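Local coordinates for probable transcriptional regulatory protein, Rv1404 (Mycobacterium tuberculosis, PDB 2NYX) that probably binds DNA and regulates transcription as a member of the MarR family of winged helix-turn-helix proteins, at residues Val80-Leu92 with Leu101-Val113. Residues are numbered along the deposited sequence; the frame is centred on the assembly and turned at random.
Sequences VDRLVGAELIDRL and LLAALTKRGRDVV
Asp90 and Ala104 exchange two backbone hydrogen bonds in the antiparallel hairpin that forms the wing of this MarR-type winged helix-turn-helix domain. Strand 89-92 pairs here with strand 102-105. Asp90 N donates to Ala104 O at 2.9 Å, and Ala104 N returns a bond to Asp90 O. Leu92 and Leu102 form the next hydrogen-bonded pair. Leu102 N donates a hydrogen bond to Leu92 O at 2.7 Å, and Leu92 N donates to Leu102 O.

Leu102 O has a second, weaker donor. Arg91 NH1 lies 3.0 Å from Leu102 O, but the angle at the hydrogen is only 121°. A long, weak bond also runs from Arg91 NH1 to Leu101 O. The Arg91 chain bends at chi2 (-67°) and chi3 (-92°), which folds the guanidinium back over the neighbouring strand. Leu101 CB lies over one face of that group, and Leu62 of helix 62-69 touches the Arg91 side chain. On the face shared by Leu92 and Ala104, Leu92 CD1 meets Ala104 CB at 3.5 Å, and Pro59 packs on both residues. Ala103 has backbone hydrogen bonding with Ile60, which adds strand 60-61 to the sheet.

Where the hairpin meets its two helices, a Schellman motif ends helix 73-85. Leu88 N donates to Leu83 O and Glu87 N to Val84 O, with Glu87 at positive phi. Leu88 O then accepts from Thr106 N, just before helix 107-128; this donor sits well above the carbonyl plane. Gly109 CA comes 3.7 Å from Leu88 O, so helix 107-128 passes close to the turn here. Glu87 CB lies over one face of the Arg108 guanidinium. Leu88 CD2 touches Arg108 CG at 3.5 Å and Val112 CG2 at 3.8 Å.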
loop_
_atom_site.group_PDB
_atom_site.type_symbol
_atom_site.label_atom_id
_atom_site.label_comp_id
_atom_site.label_asym_id
_atom_site.label_seq_id
_atom_site.Cartn_x
_atom_site.Cartn_y
_atom_site.Cartn_z
ATOM N N VAL B 80 -10.008 14.720 -1.927
ATOM C CA VAL B 80 -9.313 15.973 -2.231
ATOM C C VAL B 80 -9.819 17.068 -1.283
ATOM O O VAL B 80 -9.017 17.818 -0.724
ATOM C CB VAL B 80 -9.454 16.392 -3.723
ATOM C CG1 VAL B 80 -8.860 17.774 -3.974
ATOM C CG2 VAL B 80 -8.764 15.397 -4.610
ATOM N N ASP B 81 -11.134 17.138 -1.081
ATOM C CA ASP B 81 -11.714 18.064 -0.104
ATOM C C ASP B 81 -11.058 17.936 1.273
ATOM O O ASP B 81 -10.725 18.944 1.905
ATOM C CB ASP B 81 -13.224 17.846 0.038
ATOM C CG ASP B 81 -14.007 18.300 -1.178
ATOM O OD1 ASP B 81 -13.541 19.210 -1.902
ATOM O OD2 ASP B 81 -15.109 17.746 -1.402
ATOM N N ARG B 82 -10.884 16.698 1.727
ATOM C CA ARG B 82 -10.279 16.406 3.021
ATOM C C ARG B 82 -8.831 16.863 3.065
ATOM O O ARG B 82 -8.388 17.474 4.037
ATOM C CB ARG B 82 -10.361 14.907 3.333
ATOM C CG ARG B 82 -11.748 14.442 3.703
ATOM C CD ARG B 82 -11.758 13.016 4.246
ATOM N NE ARG B 82 -13.108 12.448 4.179
ATOM C CZ ARG B 82 -13.544 11.637 3.212
ATOM N NH1 ARG B 82 -12.730 11.266 2.222
ATOM N NH2 ARG B 82 -14.796 11.190 3.237
ATOM N N LEU B 83 -8.095 16.560 2.005
ATOM C CA LEU B 83 -6.687 16.926 1.930
ATOM C C LEU B 83 -6.508 18.433 1.792
ATOM O O LEU B 83 -5.498 18.995 2.230
ATOM C CB LEU B 83 -5.986 16.166 0.797
ATOM C CG LEU B 83 -5.828 14.668 1.029
ATOM C CD1 LEU B 83 -5.105 14.005 -0.127
ATOM C CD2 LEU B 83 -5.113 14.385 2.334
ATOM N N VAL B 84 -7.505 19.080 1.194
ATOM C CA VAL B 84 -7.566 20.542 1.177
ATOM C C VAL B 84 -7.771 21.071 2.599
ATOM O O VAL B 84 -7.077 21.986 3.030
ATOM C CB VAL B 84 -8.641 21.061 0.215
ATOM C CG1 VAL B 84 -8.898 22.533 0.448
ATOM C CG2 VAL B 84 -8.199 20.818 -1.217
ATOM N N GLY B 85 -8.704 20.454 3.319
ATOM C CA GLY B 85 -8.966 20.770 4.712
ATOM C C GLY B 85 -7.752 20.596 5.600
ATOM O O GLY B 85 -7.605 21.312 6.575
ATOM N N ALA B 86 -6.883 19.649 5.264
ATOM C CA ALA B 86 -5.681 19.377 6.047
ATOM C C ALA B 86 -4.435 20.111 5.524
ATOM O O ALA B 86 -3.318 19.780 5.899
ATOM C CB ALA B 86 -5.439 17.877 6.126
ATOM N N GLU B 87 -4.649 21.121 4.679
ATOM C CA GLU B 87 -3.586 21.978 4.107
ATOM C C GLU B 87 -2.513 21.239 3.315
ATOM O O GLU B 87 -1.392 21.716 3.209
ATOM C CB GLU B 87 -2.907 22.854 5.173
ATOM C CG GLU B 87 -3.664 24.093 5.591
ATOM C CD GLU B 87 -4.557 23.843 6.792
ATOM O OE1 GLU B 87 -4.355 24.504 7.843
ATOM O OE2 GLU B 87 -5.454 22.976 6.686
ATOM N N LEU B 88 -2.852 20.089 2.753
ATOM C CA LEU B 88 -1.898 19.331 1.943
ATOM C C LEU B 88 -2.086 19.584 0.441
ATOM O O LEU B 88 -1.193 19.308 -0.365
ATOM C CB LEU B 88 -1.971 17.834 2.289
ATOM C CG LEU B 88 -1.750 17.488 3.773
ATOM C CD1 LEU B 88 -2.340 16.143 4.136
ATOM C CD2 LEU B 88 -0.297 17.523 4.139
ATOM N N ILE B 89 -3.247 20.134 0.083
ATOM C CA ILE B 89 -3.612 20.424 -1.312
ATOM C C ILE B 89 -4.288 21.796 -1.447
ATOM O O ILE B 89 -5.141 22.163 -0.638
ATOM C CB ILE B 89 -4.514 19.301 -1.901
ATOM C CG1 ILE B 89 -3.701 18.023 -2.097
ATOM C CG2 ILE B 89 -5.144 19.715 -3.221
ATOM C CD1 ILE B 89 -4.518 16.826 -2.509
ATOM N N ASP B 90 -3.867 22.546 -2.465
ATOM C CA ASP B 90 -4.519 23.775 -2.893
ATOM C C ASP B 90 -5.345 23.535 -4.157
ATOM O O ASP B 90 -4.965 22.733 -5.012
ATOM C CB ASP B 90 -3.469 24.833 -3.203
ATOM C CG ASP B 90 -3.103 25.690 -1.996
ATOM O OD1 ASP B 90 -3.954 25.879 -1.088
ATOM O OD2 ASP B 90 -1.958 26.207 -1.973
ATOM N N ARG B 91 -6.477 24.224 -4.276
ATOM C CA ARG B 91 -7.223 24.243 -5.536
ATOM C C ARG B 91 -6.803 25.467 -6.362
ATOM O O ARG B 91 -6.804 26.584 -5.857
ATOM C CB ARG B 91 -8.734 24.243 -5.281
ATOM C CG ARG B 91 -9.224 23.211 -4.264
ATOM C CD ARG B 91 -9.068 21.758 -4.748
ATOM N NE ARG B 91 -10.274 21.281 -5.431
ATOM C CZ ARG B 91 -10.333 20.976 -6.724
ATOM N NH1 ARG B 91 -9.249 21.074 -7.485
ATOM N NH2 ARG B 91 -11.474 20.566 -7.258
ATOM N N LEU B 92 -6.432 25.255 -7.620
ATOM C CA LEU B 92 -5.938 26.339 -8.466
ATOM C C LEU B 92 -6.815 26.564 -9.702
ATOM O O LEU B 92 -7.419 25.618 -10.198
ATOM C CB LEU B 92 -4.504 26.057 -8.931
ATOM C CG LEU B 92 -3.424 25.517 -7.995
ATOM C CD1 LEU B 92 -2.220 25.134 -8.830
ATOM C CD2 LEU B 92 -3.036 26.504 -6.916
ATOM N N LEU B 101 -11.654 23.402 -11.448
ATOM C CA LEU B 101 -10.463 23.778 -10.711
ATOM C C LEU B 101 -9.418 22.662 -10.753
ATOM O O LEU B 101 -9.756 21.479 -10.869
ATOM C CB LEU B 101 -10.824 24.146 -9.267
ATOM C CG LEU B 101 -11.031 25.631 -8.924
ATOM C CD1 LEU B 101 -11.680 26.435 -10.047
ATOM C CD2 LEU B 101 -11.826 25.767 -7.638
ATOM N N LEU B 102 -8.149 23.055 -10.687
ATOM C CA LEU B 102 -7.038 22.114 -10.638
ATOM C C LEU B 102 -6.646 21.809 -9.197
ATOM O O LEU B 102 -6.870 22.616 -8.314
ATOM C CB LEU B 102 -5.842 22.672 -11.412
ATOM C CG LEU B 102 -5.584 22.181 -12.837
ATOM C CD1 LEU B 102 -6.853 22.037 -13.643
ATOM C CD2 LEU B 102 -4.610 23.106 -13.544
ATOM N N ALA B 103 -6.084 20.630 -8.965
ATOM C CA ALA B 103 -5.549 20.256 -7.653
ATOM C C ALA B 103 -4.021 20.238 -7.681
ATOM O O ALA B 103 -3.416 19.718 -8.612
ATOM C CB ALA B 103 -6.080 18.892 -7.233
ATOM N N ALA B 104 -3.396 20.789 -6.653
ATOM C CA ALA B 104 -1.936 20.818 -6.588
ATOM C C ALA B 104 -1.433 20.720 -5.162
ATOM O O ALA B 104 -2.159 21.022 -4.215
ATOM C CB ALA B 104 -1.375 22.076 -7.266
ATOM N N LEU B 105 -0.181 20.296 -5.020
ATOM C CA LEU B 105 0.429 20.168 -3.708
ATOM C C LEU B 105 0.756 21.501 -3.063
ATOM O O LEU B 105 1.114 22.477 -3.713
ATOM C CB LEU B 105 1.697 19.316 -3.759
ATOM C CG LEU B 105 1.547 17.798 -3.822
ATOM C CD1 LEU B 105 2.913 17.152 -3.917
ATOM C CD2 LEU B 105 0.769 17.263 -2.613
ATOM N N THR B 106 0.630 21.487 -1.753
ATOM C CA THR B 106 1.038 22.535 -0.866
ATOM C C THR B 106 2.456 22.215 -0.380
ATOM O O THR B 106 2.913 21.082 -0.510
ATOM C CB THR B 106 0.019 22.555 0.267
ATOM O OG1 THR B 106 -0.756 23.757 0.185
ATOM C CG2 THR B 106 0.667 22.455 1.599
ATOM N N LYS B 107 3.165 23.203 0.158
ATOM C CA LYS B 107 4.522 22.974 0.678
ATOM C C LYS B 107 4.547 21.805 1.673
ATOM O O LYS B 107 5.384 20.908 1.578
ATOM C CB LYS B 107 5.079 24.233 1.342
ATOM C CG LYS B 107 6.590 24.436 1.165
ATOM C CD LYS B 107 7.430 23.182 1.491
ATOM C CE LYS B 107 8.728 23.111 0.656
ATOM N NZ LYS B 107 8.520 22.962 -0.831
ATOM N N ARG B 108 3.618 21.847 2.621
ATOM C CA ARG B 108 3.433 20.822 3.629
ATOM C C ARG B 108 3.108 19.491 2.982
ATOM O O ARG B 108 3.608 18.463 3.416
ATOM C CB ARG B 108 2.334 21.264 4.591
ATOM C CG ARG B 108 1.688 20.174 5.396
ATOM C CD ARG B 108 1.437 20.647 6.807
ATOM N NE ARG B 108 0.079 20.349 7.247
ATOM C CZ ARG B 108 -0.714 21.217 7.869
ATOM N NH1 ARG B 108 -0.281 22.446 8.148
ATOM N NH2 ARG B 108 -1.941 20.848 8.232
ATOM N N GLY B 109 2.282 19.514 1.938
ATOM C CA GLY B 109 2.042 18.342 1.109
ATOM C C GLY B 109 3.329 17.725 0.584
ATOM O O GLY B 109 3.524 16.517 0.686
ATOM N N ARG B 110 4.213 18.557 0.037
ATOM C CA ARG B 110 5.476 18.080 -0.545
ATOM C C ARG B 110 6.408 17.520 0.524
ATOM O O ARG B 110 7.116 16.534 0.276
ATOM C CB ARG B 110 6.189 19.175 -1.350
ATOM C CG ARG B 110 5.264 20.027 -2.204
ATOM C CD ARG B 110 6.013 21.066 -3.046
ATOM N NE ARG B 110 6.026 20.644 -4.442
ATOM C CZ ARG B 110 5.322 21.216 -5.419
ATOM N NH1 ARG B 110 4.562 22.285 -5.185
ATOM N NH2 ARG B 110 5.401 20.731 -6.652
ATOM N N ASP B 111 6.401 18.143 1.702
ATOM C CA ASP B 111 7.167 17.653 2.848
ATOM C C ASP B 111 6.695 16.277 3.291
ATOM O O ASP B 111 7.510 15.399 3.544
ATOM C CB ASP B 111 7.080 18.626 4.016
ATOM C CG ASP B 111 7.823 19.918 3.749
ATOM O OD1 ASP B 111 8.839 19.887 3.001
ATOM O OD2 ASP B 111 7.394 20.968 4.289
ATOM N N VAL B 112 5.380 16.096 3.371
ATOM C CA VAL B 112 4.796 14.801 3.699
ATOM C C VAL B 112 5.296 13.707 2.749
ATOM O O VAL B 112 5.821 12.691 3.205
ATOM C CB VAL B 112 3.254 14.876 3.750
ATOM C CG1 VAL B 112 2.614 13.502 3.610
ATOM C CG2 VAL B 112 2.818 15.525 5.045
ATOM N N VAL B 113 5.163 13.940 1.442
ATOM C CA VAL B 113 5.631 13.010 0.428
ATOM C C VAL B 113 7.133 12.749 0.562
ATOM O O VAL B 113 7.572 11.613 0.481
ATOM C CB VAL B 113 5.304 13.506 -1.018
ATOM C CG1 VAL B 113 5.980 12.615 -2.069
ATOM C CG2 VAL B 113 3.799 13.532 -1.268
#